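Local coordinates for lipolytic protein G-D-S-L family (Chitinophaga pinensis, PDB 4Q7Q) that is probably a lipase or esterase of the GDSL (SGNH hydrolase) family, hydrolysing ester bonds in substrates not yet identified, at residues H181-L186 / N244-S249; D93-D98 / G168-I173. All coordinates share one frame; numbering follows the deposited sequence.

After laying down strands 6-12, 44-50 and 73-77, the chain reaches helix 92-96, passes through helix 104-118 and strand 123-127, and returns along helix 157-171, whose C-terminal end meets 93-98 in contact 2. Contact 1 opens only afterwards: 181-186 follows strand 175-176, and the chain runs through the hairpin of strands 193-196 and 203-206 before helix 241-257 brings 244-249 back to it. The two closures lie in series, neither nested nor crossed. Contact 2 joins two helices at the periphery, whereas contact 1 ties a loop to the last helix of the fold. Their centres are 26 Å apart and their nearest atoms about 13 Å.

Contact 1 of 2, residues H181-L186 / N244-S249; sequences HPLLTL and NAIIAS
In the SGNH-hydrolase fold, helix 241-257 follows the DxxH block that probably supplies the catalytic acid and histidine, and here its Ile246 packs against His181, Leu183 and Leu184 of the loop leaving strand 175-176. The loop bends in a type I beta turn from His181 to Leu184, closed by the backbone bond from Leu184 N to His181 O (3.0 Å). A second bond, from Leu183 N to His181 ND1, is 3.0 Å long and arrives only 2° out of the imidazole plane; this edge-on bond to the turn restrains the rotation of the ring. With CG anti to the backbone N (chi1 -166°), the imidazole reaches out to the helix, where Ile246 CG2 lies over one face in a CH-pi contact, 3.9 Å from the centroid of the His181 ring and 27° off the normal. Ile246 CG2 is 3.5 Å from His181 NE2, offset toward that rim. Leu184 and Ile246 run past each other in opposite directions, Leu184 CD2 resting 3.9 Å from Ile246 CG2 and also touching Ile246 CD1; Leu184 also touches Leu232. Leu183 adds a looser brush, its CB 4.3 Å from Ile246 CD1. An alanine in place of His181 would probably leave Ile246 CG2 without its ring face, deprive Leu183 N of its acceptor and break the water link to the helix. That link is a single water, 3.1 Å from His181 NE2, which donates a hydrogen bond to the backbone oxygen Ile246 O, 2.8 Å away.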
ATOM      1  N   HIS A 181       9.265   8.876   0.443  1.00 20.70           N
ATOM      2  CA  HIS A 181       8.626  10.158   0.704  1.00 22.75           C
ATOM      3  C   HIS A 181       9.107  10.717   2.045  1.00 23.37           C
ATOM      4  O   HIS A 181       9.027  10.039   3.061  1.00 23.68           O
ATOM      5  CB  HIS A 181       7.106   9.984   0.708  1.00 21.13           C
ATOM      6  CG  HIS A 181       6.347  11.272   0.627  1.00 23.53           C
ATOM      7  ND1 HIS A 181       6.412  12.239   1.604  1.00 23.64           N
ATOM      8  CD2 HIS A 181       5.499  11.744  -0.318  1.00 24.66           C
ATOM      9  CE1 HIS A 181       5.645  13.261   1.260  1.00 23.68           C
ATOM     10  NE2 HIS A 181       5.078  12.984   0.102  1.00 24.71           N
ATOM     11  N   PRO A 182       9.620  11.956   2.048  1.00 25.62           N
ATOM     12  CA  PRO A 182      10.213  12.495   3.280  1.00 26.22           C
ATOM     13  C   PRO A 182       9.240  12.608   4.463  1.00 26.81           C
ATOM     14  O   PRO A 182       9.691  12.690   5.610  1.00 27.31           O
ATOM     15  CB  PRO A 182      10.729  13.878   2.853  1.00 26.85           C
ATOM     16  CG  PRO A 182       9.979  14.204   1.600  1.00 27.15           C
ATOM     17  CD  PRO A 182       9.715  12.898   0.922  1.00 25.77           C
ATOM     18  N   LEU A 183       7.936  12.599   4.198  1.00 27.74           N
ATOM     19  CA  LEU A 183       6.952  12.688   5.274  1.00 28.23           C
ATOM     20  C   LEU A 183       6.479  11.326   5.785  1.00 26.64           C
ATOM     21  O   LEU A 183       5.875  11.238   6.857  1.00 27.54           O
ATOM     22  CB  LEU A 183       5.740  13.514   4.831  1.00 29.19           C
ATOM     23  CG  LEU A 183       6.003  14.969   4.455  1.00 29.00           C
ATOM     24  CD1 LEU A 183       4.706  15.661   4.060  1.00 29.75           C
ATOM     25  CD2 LEU A 183       6.670  15.706   5.604  1.00 28.65           C
ATOM     26  N   LEU A 184       6.750  10.272   5.025  1.00 23.43           N
ATOM     27  CA  LEU A 184       6.199   8.955   5.334  1.00 21.64           C
ATOM     28  C   LEU A 184       7.207   8.044   6.038  1.00 23.72           C
ATOM     29  O   LEU A 184       7.611   7.011   5.517  1.00 23.00           O
ATOM     30  CB  LEU A 184       5.627   8.313   4.061  1.00 20.17           C
ATOM     31  CG  LEU A 184       4.520   9.132   3.384  1.00 20.14           C
ATOM     32  CD1 LEU A 184       3.983   8.425   2.144  1.00 21.02           C
ATOM     33  CD2 LEU A 184       3.394   9.427   4.373  1.00 19.62           C
ATOM     34  N   THR A 185       7.600   8.437   7.244  1.00 25.19           N
ATOM     35  CA  THR A 185       8.650   7.735   7.975  1.00 25.86           C
ATOM     36  C   THR A 185       8.110   6.792   9.049  1.00 24.77           C
ATOM     37  O   THR A 185       7.004   6.983   9.553  1.00 25.43           O
ATOM     38  CB  THR A 185       9.598   8.738   8.628  1.00 28.63           C
ATOM     39  OG1 THR A 185       8.836   9.634   9.445  1.00 31.11           O
ATOM     40  CG2 THR A 185      10.314   9.538   7.557  1.00 29.05           C
ATOM     41  N   LEU A 186       8.894   5.770   9.390  1.00 24.75           N
ATOM     42  CA  LEU A 186       8.496   4.803  10.414  1.00 26.33           C
ATOM     43  C   LEU A 186       8.090   5.430  11.741  1.00 27.50           C
ATOM     44  O   LEU A 186       7.127   4.990  12.376  1.00 28.05           O
ATOM     45  CB  LEU A 186       9.610   3.791  10.666  1.00 25.61           C
ATOM     46  CG  LEU A 186       9.683   2.638   9.677  1.00 25.11           C
ATOM     47  CD1 LEU A 186      10.872   1.750  10.014  1.00 25.84           C
ATOM     48  CD2 LEU A 186       8.384   1.857   9.700  1.00 24.73           C
ATOM     49  N   ASN A 244      -3.568   9.222   3.975  1.00 17.21           N
ATOM     50  CA  ASN A 244      -4.266   9.244   2.692  1.00 16.94           C
ATOM     51  C   ASN A 244      -4.168  10.592   1.975  1.00 17.34           C
ATOM     52  O   ASN A 244      -4.106  10.639   0.742  1.00 17.83           O
ATOM     53  CB  ASN A 244      -5.729   8.830   2.851  1.00 17.00           C
ATOM     54  CG  ASN A 244      -5.888   7.345   3.022  1.00 17.59           C
ATOM     55  OD1 ASN A 244      -5.275   6.560   2.302  1.00 18.79           O
ATOM     56  ND2 ASN A 244      -6.709   6.943   3.977  1.00 17.17           N
ATOM     57  N   ALA A 245      -4.146  11.678   2.742  1.00 18.92           N
ATOM     58  CA  ALA A 245      -4.001  13.010   2.155  1.00 19.37           C
ATOM     59  C   ALA A 245      -2.629  13.178   1.497  1.00 20.11           C
ATOM     60  O   ALA A 245      -2.521  13.708   0.394  1.00 21.43           O
ATOM     61  CB  ALA A 245      -4.253  14.107   3.200  1.00 19.45           C
ATOM     62  N   ILE A 246      -1.582  12.711   2.168  1.00 19.90           N
ATOM     63  CA  ILE A 246      -0.232  12.793   1.614  1.00 19.74           C
ATOM     64  C   ILE A 246      -0.114  11.946   0.341  1.00 18.80           C
ATOM     65  O   ILE A 246       0.427  12.394  -0.672  1.00 19.73           O
ATOM     66  CB  ILE A 246       0.826  12.381   2.664  1.00 19.40           C
ATOM     67  CG1 ILE A 246       0.853  13.414   3.802  1.00 20.30           C
ATOM     68  CG2 ILE A 246       2.202  12.262   2.020  1.00 20.10           C
ATOM     69  CD1 ILE A 246       1.520  12.927   5.071  1.00 21.11           C
ATOM     70  N   ILE A 247      -0.628  10.726   0.394  1.00 17.26           N
ATOM     71  CA  ILE A 247      -0.642   9.864  -0.783  1.00 16.07           C
ATOM     72  C   ILE A 247      -1.402  10.514  -1.948  1.00 15.65           C
ATOM     73  O   ILE A 247      -0.906  10.566  -3.072  1.00 17.58           O
ATOM     74  CB  ILE A 247      -1.273   8.500  -0.462  1.00 15.22           C
ATOM     75  CG1 ILE A 247      -0.401   7.745   0.541  1.00 15.99           C
ATOM     76  CG2 ILE A 247      -1.442   7.681  -1.729  1.00 17.12           C
ATOM     77  CD1 ILE A 247      -1.036   6.475   1.070  1.00 17.77           C
ATOM     78  N   ALA A 248      -2.599  11.023  -1.678  1.00 16.67           N
ATOM     79  CA  ALA A 248      -3.405  11.625  -2.729  1.00 17.23           C
ATOM     80  C   ALA A 248      -2.712  12.825  -3.367  1.00 18.66           C
ATOM     81  O   ALA A 248      -2.789  13.020  -4.581  1.00 19.90           O
ATOM     82  CB  ALA A 248      -4.768  12.019  -2.198  1.00 18.57           C
ATOM     83  N   SER A 249      -2.038  13.633  -2.554  1.00 19.22           N
ATOM     84  CA  SER A 249      -1.327  14.800  -3.064  0.57 20.53           C
ATOM     85  C   SER A 249      -0.177  14.396  -3.983  1.00 20.06           C
ATOM     86  O   SER A 249       0.034  15.008  -5.029  1.00 21.45           O
ATOM     87  CB  SER A 249      -0.796  15.654  -1.915  0.57 21.86           C
ATOM     88  OG  SER A 249      -0.046  16.747  -2.412  0.57 23.17           O
TER
HETATM   89  O   HOH W   1       2.459  14.313  -0.748  1.00 29.53           O

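Contact 2 of 2, residues D93-D98 / G168-I173; sequences DDYQHD and GRYEQI
Tyr95 and Glu171 form the tight half of this contact between the ends of two helices, and Gln96 and Tyr170 the solvent-facing half. A chi1 of 179° swings the buried Tyr95 ring away from its backbone N and across to the other helix, and its hydroxyl donates a hydrogen bond to Glu171 OE2. The modelled separation of 2.4 Å between Tyr95 OH and Glu171 OE2 is very short, and its exact length is doubtful. OE2 meets the phenol at its edge, near the ring plane, while the carboxylate itself stands almost upright to the ring, the two planes 88° apart. A bend at chi2 folds the Glu171 chain back. The other oxygen, OE1, makes a salt bridge with Arg116 of helix 104-118, so both carboxylate oxygens are engaged; that helix also lines Tyr95 through Tyr105, Arg109 and Ile112. On the solvent side, where Tyr170 and Gln96 are both exposed, this polar grip gives way to van der Waals contact. Tyr95 CE2 lies at the edge of the Tyr170 ring, near its plane and 3.8 Å from Tyr170 CD2, yet the rings cross obliquely without stacking. Farther out, the extended Gln96 side chain lies against Tyr170, with Gln96 NE2 3.6 Å from Tyr170 CE1 and the amide plane turned 71° from the ring. Beyond Glu171 the helix ends in a Schellman motif: Gln172 has positive phi, Ile173 N bonds to Gly168 O, and a weak bond joins Gln172 N to Arg169 O. The chain then enters edge strand 175-176, a helix-to-strand connection typical of the three-layer alpha/beta/alpha fold of SGNH hydrolases.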
ATOM      1  N   ASP A  93      14.965  -9.044 -15.468  1.00 27.57           N
ATOM      2  CA  ASP A  93      14.793 -10.124 -16.441  1.00 29.10           C
ATOM      3  C   ASP A  93      13.424 -10.798 -16.336  1.00 27.65           C
ATOM      4  O   ASP A  93      12.860 -11.235 -17.342  1.00 27.64           O
ATOM      5  CB  ASP A  93      15.891 -11.174 -16.260  1.00 32.04           C
ATOM      6  CG  ASP A  93      15.762 -12.332 -17.233  1.00 35.41           C
ATOM      7  OD1 ASP A  93      15.196 -13.376 -16.847  1.00 37.00           O
ATOM      8  OD2 ASP A  93      16.231 -12.201 -18.383  1.00 36.81           O
ATOM      9  N   ASP A  94      12.902 -10.890 -15.114  1.00 26.06           N
ATOM     10  CA  ASP A  94      11.578 -11.465 -14.874  1.00 25.70           C
ATOM     11  C   ASP A  94      10.453 -10.558 -15.364  1.00 25.06           C
ATOM     12  O   ASP A  94       9.329 -11.009 -15.587  1.00 24.18           O
ATOM     13  CB  ASP A  94      11.380 -11.760 -13.387  1.00 26.21           C
ATOM     14  CG  ASP A  94      12.352 -12.794 -12.870  1.00 27.46           C
ATOM     15  OD1 ASP A  94      12.251 -13.955 -13.309  1.00 29.94           O
ATOM     16  OD2 ASP A  94      13.208 -12.452 -12.028  1.00 27.54           O
ATOM     17  N   TYR A  95      10.751  -9.274 -15.510  1.00 25.19           N
ATOM     18  CA  TYR A  95       9.788  -8.356 -16.089  1.00 25.39           C
ATOM     19  C   TYR A  95       9.891  -8.368 -17.617  1.00 26.68           C
ATOM     20  O   TYR A  95       8.886  -8.264 -18.321  1.00 27.52           O
ATOM     21  CB  TYR A  95       9.976  -6.931 -15.556  1.00 24.70           C
ATOM     22  CG  TYR A  95       8.988  -5.978 -16.176  1.00 24.16           C
ATOM     23  CD1 TYR A  95       7.721  -5.809 -15.629  1.00 22.82           C
ATOM     24  CD2 TYR A  95       9.301  -5.282 -17.342  1.00 25.41           C
ATOM     25  CE1 TYR A  95       6.805  -4.957 -16.215  1.00 24.40           C
ATOM     26  CE2 TYR A  95       8.391  -4.438 -17.933  1.00 26.16           C
ATOM     27  CZ  TYR A  95       7.149  -4.277 -17.368  1.00 25.95           C
ATOM     28  OH  TYR A  95       6.246  -3.436 -17.955  1.00 27.46           O
ATOM     29  N   GLN A  96      11.114  -8.488 -18.123  1.00 27.66           N
ATOM     30  CA  GLN A  96      11.358  -8.433 -19.561  1.00 30.30           C
ATOM     31  C   GLN A  96      10.885  -9.690 -20.272  1.00 32.36           C
ATOM     32  O   GLN A  96      10.457  -9.641 -21.432  1.00 33.31           O
ATOM     33  CB  GLN A  96      12.849  -8.226 -19.828  1.00 31.22           C
ATOM     34  CG  GLN A  96      13.350  -6.849 -19.436  1.00 33.20           C
ATOM     35  CD  GLN A  96      14.860  -6.793 -19.330  1.00 34.67           C
ATOM     36  OE1 GLN A  96      15.503  -7.779 -18.976  1.00 35.21           O
ATOM     37  NE2 GLN A  96      15.434  -5.634 -19.629  1.00 36.78           N
ATOM     38  N   HIS A  97      10.977 -10.818 -19.579  1.00 33.01           N
ATOM     39  CA  HIS A  97      10.658 -12.110 -20.168  1.00 33.61           C
ATOM     40  C   HIS A  97       9.651 -12.868 -19.321  1.00 32.05           C
ATOM     41  O   HIS A  97       9.535 -12.639 -18.114  1.00 31.22           O
ATOM     42  CB  HIS A  97      11.928 -12.942 -20.330  1.00 35.49           C
ATOM     43  CG  HIS A  97      13.021 -12.232 -21.062  1.00 37.91           C
ATOM     44  ND1 HIS A  97      13.050 -12.126 -22.436  1.00 39.25           N
ATOM     45  CD2 HIS A  97      14.122 -11.588 -20.611  1.00 39.15           C
ATOM     46  CE1 HIS A  97      14.122 -11.447 -22.801  1.00 39.70           C
ATOM     47  NE2 HIS A  97      14.790 -11.109 -21.712  1.00 40.35           N
ATOM     48  N   ASP A  98       8.927 -13.776 -19.964  1.00 31.70           N
ATOM     49  CA  ASP A  98       7.905 -14.561 -19.293  1.00 30.94           C
ATOM     50  C   ASP A  98       8.524 -15.756 -18.574  1.00 29.23           C
ATOM     51  O   ASP A  98       8.699 -16.829 -19.161  1.00 29.67           O
ATOM     52  CB  ASP A  98       6.859 -15.033 -20.300  1.00 32.29           C
ATOM     53  CG  ASP A  98       5.651 -15.665 -19.638  1.00 33.33           C
ATOM     54  OD1 ASP A  98       5.671 -15.864 -18.402  1.00 32.52           O
ATOM     55  OD2 ASP A  98       4.681 -15.975 -20.364  1.00 35.87           O
ATOM     56  N   GLY A 168       9.387   1.281 -13.491  1.00 23.49           N
ATOM     57  CA  GLY A 168       9.001   2.608 -13.937  1.00 24.40           C
ATOM     58  C   GLY A 168      10.044   3.219 -14.855  1.00 25.71           C
ATOM     59  O   GLY A 168       9.716   3.734 -15.925  1.00 26.08           O
ATOM     60  N   ARG A 169      11.308   3.163 -14.440  1.00 26.49           N
ATOM     61  CA  ARG A 169      12.394   3.688 -15.259  1.00 29.15           C
ATOM     62  C   ARG A 169      12.508   2.952 -16.590  1.00 29.77           C
ATOM     63  O   ARG A 169      12.743   3.571 -17.621  1.00 30.39           O
ATOM     64  CB  ARG A 169      13.727   3.624 -14.512  1.00 31.61           C
ATOM     65  CG  ARG A 169      13.864   4.657 -13.404  1.00 35.51           C
ATOM     66  CD  ARG A 169      15.271   4.674 -12.817  1.00 38.85           C
ATOM     67  NE  ARG A 169      15.266   4.402 -11.381  1.00 41.75           N
ATOM     68  CZ  ARG A 169      15.681   3.263 -10.835  1.00 43.66           C
ATOM     69  NH1 ARG A 169      15.641   3.102  -9.519  1.00 43.58           N
ATOM     70  NH2 ARG A 169      16.147   2.288 -11.605  1.00 45.14           N
ATOM     71  N   TYR A 170      12.344   1.634 -16.561  1.00 29.33           N
ATOM     72  CA  TYR A 170      12.481   0.821 -17.763  1.00 30.45           C
ATOM     73  C   TYR A 170      11.388   1.129 -18.778  1.00 30.36           C
ATOM     74  O   TYR A 170      11.650   1.210 -19.976  1.00 31.41           O
ATOM     75  CB  TYR A 170      12.460  -0.666 -17.400  1.00 32.42           C
ATOM     76  CG  TYR A 170      12.561  -1.589 -18.592  1.00 33.14           C
ATOM     77  CD1 TYR A 170      13.714  -1.632 -19.362  1.00 34.38           C
ATOM     78  CD2 TYR A 170      11.505  -2.419 -18.943  1.00 33.81           C
ATOM     79  CE1 TYR A 170      13.814  -2.475 -20.454  1.00 35.63           C
ATOM     80  CE2 TYR A 170      11.596  -3.266 -20.034  1.00 34.77           C
ATOM     81  CZ  TYR A 170      12.752  -3.290 -20.785  1.00 36.39           C
ATOM     82  OH  TYR A 170      12.849  -4.132 -21.870  1.00 37.57           O
ATOM     83  N   GLU A 171      10.165   1.307 -18.291  1.00 29.46           N
ATOM     84  CA  GLU A 171       9.016   1.531 -19.162  1.00 29.24           C
ATOM     85  C   GLU A 171       8.741   3.008 -19.429  1.00 30.69           C
ATOM     86  O   GLU A 171       7.849   3.345 -20.215  1.00 32.31           O
ATOM     87  CB  GLU A 171       7.766   0.888 -18.555  1.00 28.91           C
ATOM     88  CG  GLU A 171       7.754  -0.627 -18.584  1.00 30.00           C
ATOM     89  CD  GLU A 171       7.353  -1.182 -19.940  1.00 31.04           C
ATOM     90  OE1 GLU A 171       7.388  -0.427 -20.937  1.00 33.37           O
ATOM     91  OE2 GLU A 171       6.996  -2.375 -20.010  1.00 31.15           O
ATOM     92  N   GLN A 172       9.510   3.876 -18.777  1.00 30.46           N
ATOM     93  CA  GLN A 172       9.245   5.313 -18.776  1.00 32.37           C
ATOM     94  C   GLN A 172       7.825   5.582 -18.285  1.00 31.79           C
ATOM     95  O   GLN A 172       7.070   6.356 -18.878  1.00 33.95           O
ATOM     96  CB  GLN A 172       9.496   5.925 -20.155  1.00 35.75           C
ATOM     97  CG  GLN A 172      10.878   5.624 -20.693  1.00 38.48           C
ATOM     98  CD  GLN A 172      11.188   6.392 -21.956  1.00 41.69           C
ATOM     99  OE1 GLN A 172      10.838   7.565 -22.083  1.00 43.03           O
ATOM    100  NE2 GLN A 172      11.843   5.733 -22.903  1.00 42.95           N
ATOM    101  N   ILE A 173       7.478   4.906 -17.196  1.00 29.15           N
ATOM    102  CA  ILE A 173       6.199   5.067 -16.523  1.00 28.11           C
ATOM    103  C   ILE A 173       6.444   5.796 -15.209  1.00 26.74           C
ATOM    104  O   ILE A 173       7.326   5.415 -14.449  1.00 26.26           O
ATOM    105  CB  ILE A 173       5.566   3.688 -16.217  1.00 29.57           C
ATOM    106  CG1 ILE A 173       5.055   3.046 -17.509  1.00 33.40           C
ATOM    107  CG2 ILE A 173       4.450   3.812 -15.193  1.00 29.69           C
ATOM    108  CD1 ILE A 173       4.069   3.901 -18.256  1.00 36.63           C
TER